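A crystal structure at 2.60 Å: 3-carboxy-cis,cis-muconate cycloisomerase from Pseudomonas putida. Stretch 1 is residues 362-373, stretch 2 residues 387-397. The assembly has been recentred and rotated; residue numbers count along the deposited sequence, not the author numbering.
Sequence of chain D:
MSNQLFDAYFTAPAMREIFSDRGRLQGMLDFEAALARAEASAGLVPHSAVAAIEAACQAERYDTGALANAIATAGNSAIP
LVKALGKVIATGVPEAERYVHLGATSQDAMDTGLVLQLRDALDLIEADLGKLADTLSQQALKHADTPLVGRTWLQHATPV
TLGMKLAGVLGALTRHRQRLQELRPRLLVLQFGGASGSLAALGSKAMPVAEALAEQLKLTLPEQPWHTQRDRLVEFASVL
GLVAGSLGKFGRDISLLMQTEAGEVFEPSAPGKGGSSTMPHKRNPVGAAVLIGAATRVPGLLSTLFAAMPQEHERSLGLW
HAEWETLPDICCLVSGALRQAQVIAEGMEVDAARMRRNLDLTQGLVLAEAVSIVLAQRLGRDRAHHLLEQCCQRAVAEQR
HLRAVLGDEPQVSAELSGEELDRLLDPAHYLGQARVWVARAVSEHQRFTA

Stretch 1 (362-373) TQGLVLAEAVSI
Stretch 2 (387-397) LLEQCCQRAVA

Stretch 1 opens with a type I' turn from Thr-362 to Leu-365, closed by Leu-365 N to Thr-362 O (3.2 Å). Gln-363 (phi/psi 52/51) and Gly-364 (79/-8) both have positive phi, which glycine tolerates readily. A 3-10 segment, 365-367, follows, with Leu-367 as N-cap of the helix from Ala-368; Ser-372 N donates to Ala-368 O at 2.8 Å. Stretch 2 is helical throughout. The helix axes run nearly antiparallel (151°), 10.9 Å apart at closest approach. CA atoms pair Gln-363 with Ala-395 (8.1 Å), Leu-365 with Cys-392 (6.9 Å) and Ser-372 with Leu-388 (7.0 Å).

No hydrogen bond links the stretches; the contact is mainly apolar packing, burying 334 Å², both sides summed. Buried Leu-388 (78 Å² covered) and Leu-365 (68 Å²) contribute most, as suits branched apolar side chains reaching several neighbours. Leu-388 (chi1 t, chi2 p) points toward stretch 1: CD1 lies 3.8 Å from Val-371 CG1 (chi1 t), while CD2 lies 3.3 Å from Ser-372 CB (chi1 t) and 3.6 Å from Ala-368 O. Leu-365 (m, t) leaves its backbone sideways, but its end spans one helical turn, CD2 meeting Cys-392 SG at 3.4 Å and CD1 meeting Val-396 CG2 (chi1 t) at 3.7 Å. Cys-392 (chi1 m) also places SG 4.2 Å from Ala-368 CB, which points toward stretch 2.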

# COMPACT_ATOMS: atom_id res chain seq x y z
N THR D 362 -6.74 -16.18 -36.40
CA THR D 362 -5.43 -15.88 -36.95
C THR D 362 -5.20 -16.82 -38.14
O THR D 362 -4.09 -16.94 -38.67
CB THR D 362 -4.32 -16.09 -35.92
OG1 THR D 362 -4.35 -17.43 -35.43
CG2 THR D 362 -4.50 -15.13 -34.77
N GLN D 363 -6.28 -17.49 -38.53
CA GLN D 363 -6.27 -18.42 -39.65
C GLN D 363 -5.20 -19.49 -39.64
O GLN D 363 -4.49 -19.67 -40.62
CB GLN D 363 -6.20 -17.62 -40.95
CG GLN D 363 -7.41 -16.73 -41.14
CD GLN D 363 -7.35 -15.93 -42.42
OE1 GLN D 363 -6.39 -15.17 -42.66
NE2 GLN D 363 -8.37 -16.09 -43.26
N GLY D 364 -5.11 -20.20 -38.52
CA GLY D 364 -4.14 -21.27 -38.38
C GLY D 364 -2.70 -20.87 -38.10
O GLY D 364 -1.88 -21.73 -37.85
N LEU D 365 -2.39 -19.58 -38.14
CA LEU D 365 -1.02 -19.16 -37.88
C LEU D 365 -0.58 -19.53 -36.47
O LEU D 365 0.62 -19.66 -36.20
CB LEU D 365 -0.89 -17.65 -38.08
CG LEU D 365 -0.92 -17.17 -39.54
CD1 LEU D 365 -0.93 -15.66 -39.60
CD2 LEU D 365 0.29 -17.72 -40.27
N VAL D 366 -1.54 -19.69 -35.58
CA VAL D 366 -1.25 -20.03 -34.20
C VAL D 366 -0.88 -21.52 -34.06
O VAL D 366 -0.44 -21.99 -33.01
CB VAL D 366 -2.48 -19.70 -33.31
CG1 VAL D 366 -3.38 -20.92 -33.13
CG2 VAL D 366 -2.02 -19.15 -31.98
N LEU D 367 -1.05 -22.26 -35.15
CA LEU D 367 -0.76 -23.68 -35.18
C LEU D 367 0.44 -23.94 -36.08
O LEU D 367 0.77 -25.09 -36.35
CB LEU D 367 -1.98 -24.44 -35.69
CG LEU D 367 -2.75 -25.32 -34.71
CD1 LEU D 367 -2.64 -24.76 -33.31
CD2 LEU D 367 -4.22 -25.42 -35.15
N ALA D 368 1.08 -22.88 -36.55
CA ALA D 368 2.24 -23.01 -37.42
C ALA D 368 3.28 -23.94 -36.80
O ALA D 368 3.87 -24.78 -37.48
CB ALA D 368 2.85 -21.66 -37.68
N GLU D 369 3.50 -23.76 -35.50
CA GLU D 369 4.47 -24.55 -34.74
C GLU D 369 4.20 -26.06 -34.82
O GLU D 369 5.13 -26.84 -35.05
CB GLU D 369 4.48 -24.06 -33.28
CG GLU D 369 5.32 -24.89 -32.33
CD GLU D 369 5.20 -24.43 -30.89
OE1 GLU D 369 5.75 -23.36 -30.56
OE2 GLU D 369 4.53 -25.12 -30.08
N ALA D 370 2.94 -26.46 -34.65
CA ALA D 370 2.53 -27.86 -34.69
C ALA D 370 2.87 -28.50 -36.04
O ALA D 370 3.14 -29.70 -36.13
CB ALA D 370 1.04 -27.99 -34.43
N VAL D 371 2.84 -27.69 -37.09
CA VAL D 371 3.14 -28.13 -38.45
C VAL D 371 4.65 -28.15 -38.63
O VAL D 371 5.20 -29.07 -39.22
CB VAL D 371 2.51 -27.17 -39.50
CG1 VAL D 371 3.09 -27.44 -40.88
CG2 VAL D 371 1.00 -27.34 -39.52
N SER D 372 5.31 -27.13 -38.08
CA SER D 372 6.76 -26.99 -38.17
C SER D 372 7.54 -28.21 -37.68
O SER D 372 8.56 -28.56 -38.27
CB SER D 372 7.22 -25.77 -37.39
OG SER D 372 8.62 -25.61 -37.50
N ILE D 373 7.07 -28.84 -36.61
CA ILE D 373 7.76 -30.01 -36.08
C ILE D 373 7.60 -31.22 -37.01
O ILE D 373 8.56 -31.94 -37.26
CB ILE D 373 7.29 -30.38 -34.64
CG1 ILE D 373 5.80 -30.76 -34.64
CG2 ILE D 373 7.55 -29.21 -33.70
CD1 ILE D 373 5.25 -31.08 -33.25
N LEU D 387 10.31 -23.14 -46.10
CA LEU D 387 9.02 -23.47 -46.70
C LEU D 387 7.80 -23.08 -45.86
O LEU D 387 6.73 -22.78 -46.42
CB LEU D 387 8.97 -24.97 -47.02
CG LEU D 387 7.76 -25.47 -47.81
CD1 LEU D 387 7.73 -24.79 -49.18
CD2 LEU D 387 7.82 -26.98 -47.96
N LEU D 388 7.94 -23.07 -44.54
CA LEU D 388 6.83 -22.72 -43.66
C LEU D 388 6.64 -21.21 -43.56
O LEU D 388 5.52 -20.71 -43.63
CB LEU D 388 7.04 -23.32 -42.27
CG LEU D 388 5.83 -23.36 -41.33
CD1 LEU D 388 4.70 -24.17 -41.97
CD2 LEU D 388 6.24 -23.99 -40.01
N GLU D 389 7.73 -20.47 -43.39
CA GLU D 389 7.63 -19.02 -43.31
C GLU D 389 7.03 -18.50 -44.60
O GLU D 389 6.30 -17.51 -44.62
CB GLU D 389 9.01 -18.39 -43.11
CG GLU D 389 9.69 -18.78 -41.82
CD GLU D 389 11.00 -18.04 -41.64
OE1 GLU D 389 11.89 -18.18 -42.51
OE2 GLU D 389 11.14 -17.33 -40.62
N GLN D 390 7.35 -19.19 -45.70
CA GLN D 390 6.86 -18.81 -47.01
C GLN D 390 5.34 -18.98 -47.08
O GLN D 390 4.64 -18.11 -47.60
CB GLN D 390 7.54 -19.67 -48.07
CG GLN D 390 7.14 -19.36 -49.50
CD GLN D 390 7.77 -20.31 -50.50
OE1 GLN D 390 9.00 -20.36 -50.65
NE2 GLN D 390 6.94 -21.09 -51.19
N CYS D 391 4.84 -20.09 -46.56
CA CYS D 391 3.40 -20.36 -46.56
C CYS D 391 2.63 -19.41 -45.66
O CYS D 391 1.50 -19.05 -45.97
CB CYS D 391 3.12 -21.80 -46.11
SG CYS D 391 3.36 -23.05 -47.37
N CYS D 392 3.24 -19.01 -44.55
CA CYS D 392 2.58 -18.09 -43.63
C CYS D 392 2.54 -16.70 -44.26
O CYS D 392 1.49 -16.05 -44.28
CB CYS D 392 3.32 -18.06 -42.28
SG CYS D 392 3.02 -19.52 -41.25
N GLN D 393 3.68 -16.25 -44.78
CA GLN D 393 3.76 -14.94 -45.42
C GLN D 393 2.68 -14.83 -46.49
O GLN D 393 2.11 -13.76 -46.71
CB GLN D 393 5.16 -14.74 -46.03
N ARG D 394 2.40 -15.95 -47.15
CA ARG D 394 1.39 -16.00 -48.20
C ARG D 394 -0.03 -16.04 -47.63
O ARG D 394 -0.89 -15.28 -48.05
CB ARG D 394 1.63 -17.21 -49.11
N ALA D 395 -0.26 -16.94 -46.68
CA ALA D 395 -1.58 -17.07 -46.07
C ALA D 395 -2.05 -15.71 -45.59
O ALA D 395 -3.25 -15.46 -45.48
CB ALA D 395 -1.52 -18.04 -44.90
N VAL D 396 -1.08 -14.84 -45.31
CA VAL D 396 -1.38 -13.49 -44.84
C VAL D 396 -1.59 -12.57 -46.02
O VAL D 396 -2.63 -11.91 -46.12
CB VAL D 396 -0.23 -12.94 -43.98
CG1 VAL D 396 -0.45 -11.46 -43.70
CG2 VAL D 396 -0.15 -13.73 -42.67
N ALA D 397 -0.60 -12.52 -46.91
CA ALA D 397 -0.69 -11.68 -48.11
C ALA D 397 -2.04 -11.92 -48.77
O ALA D 397 -2.97 -11.12 -48.62
CB ALA D 397 0.44 -12.02 -49.07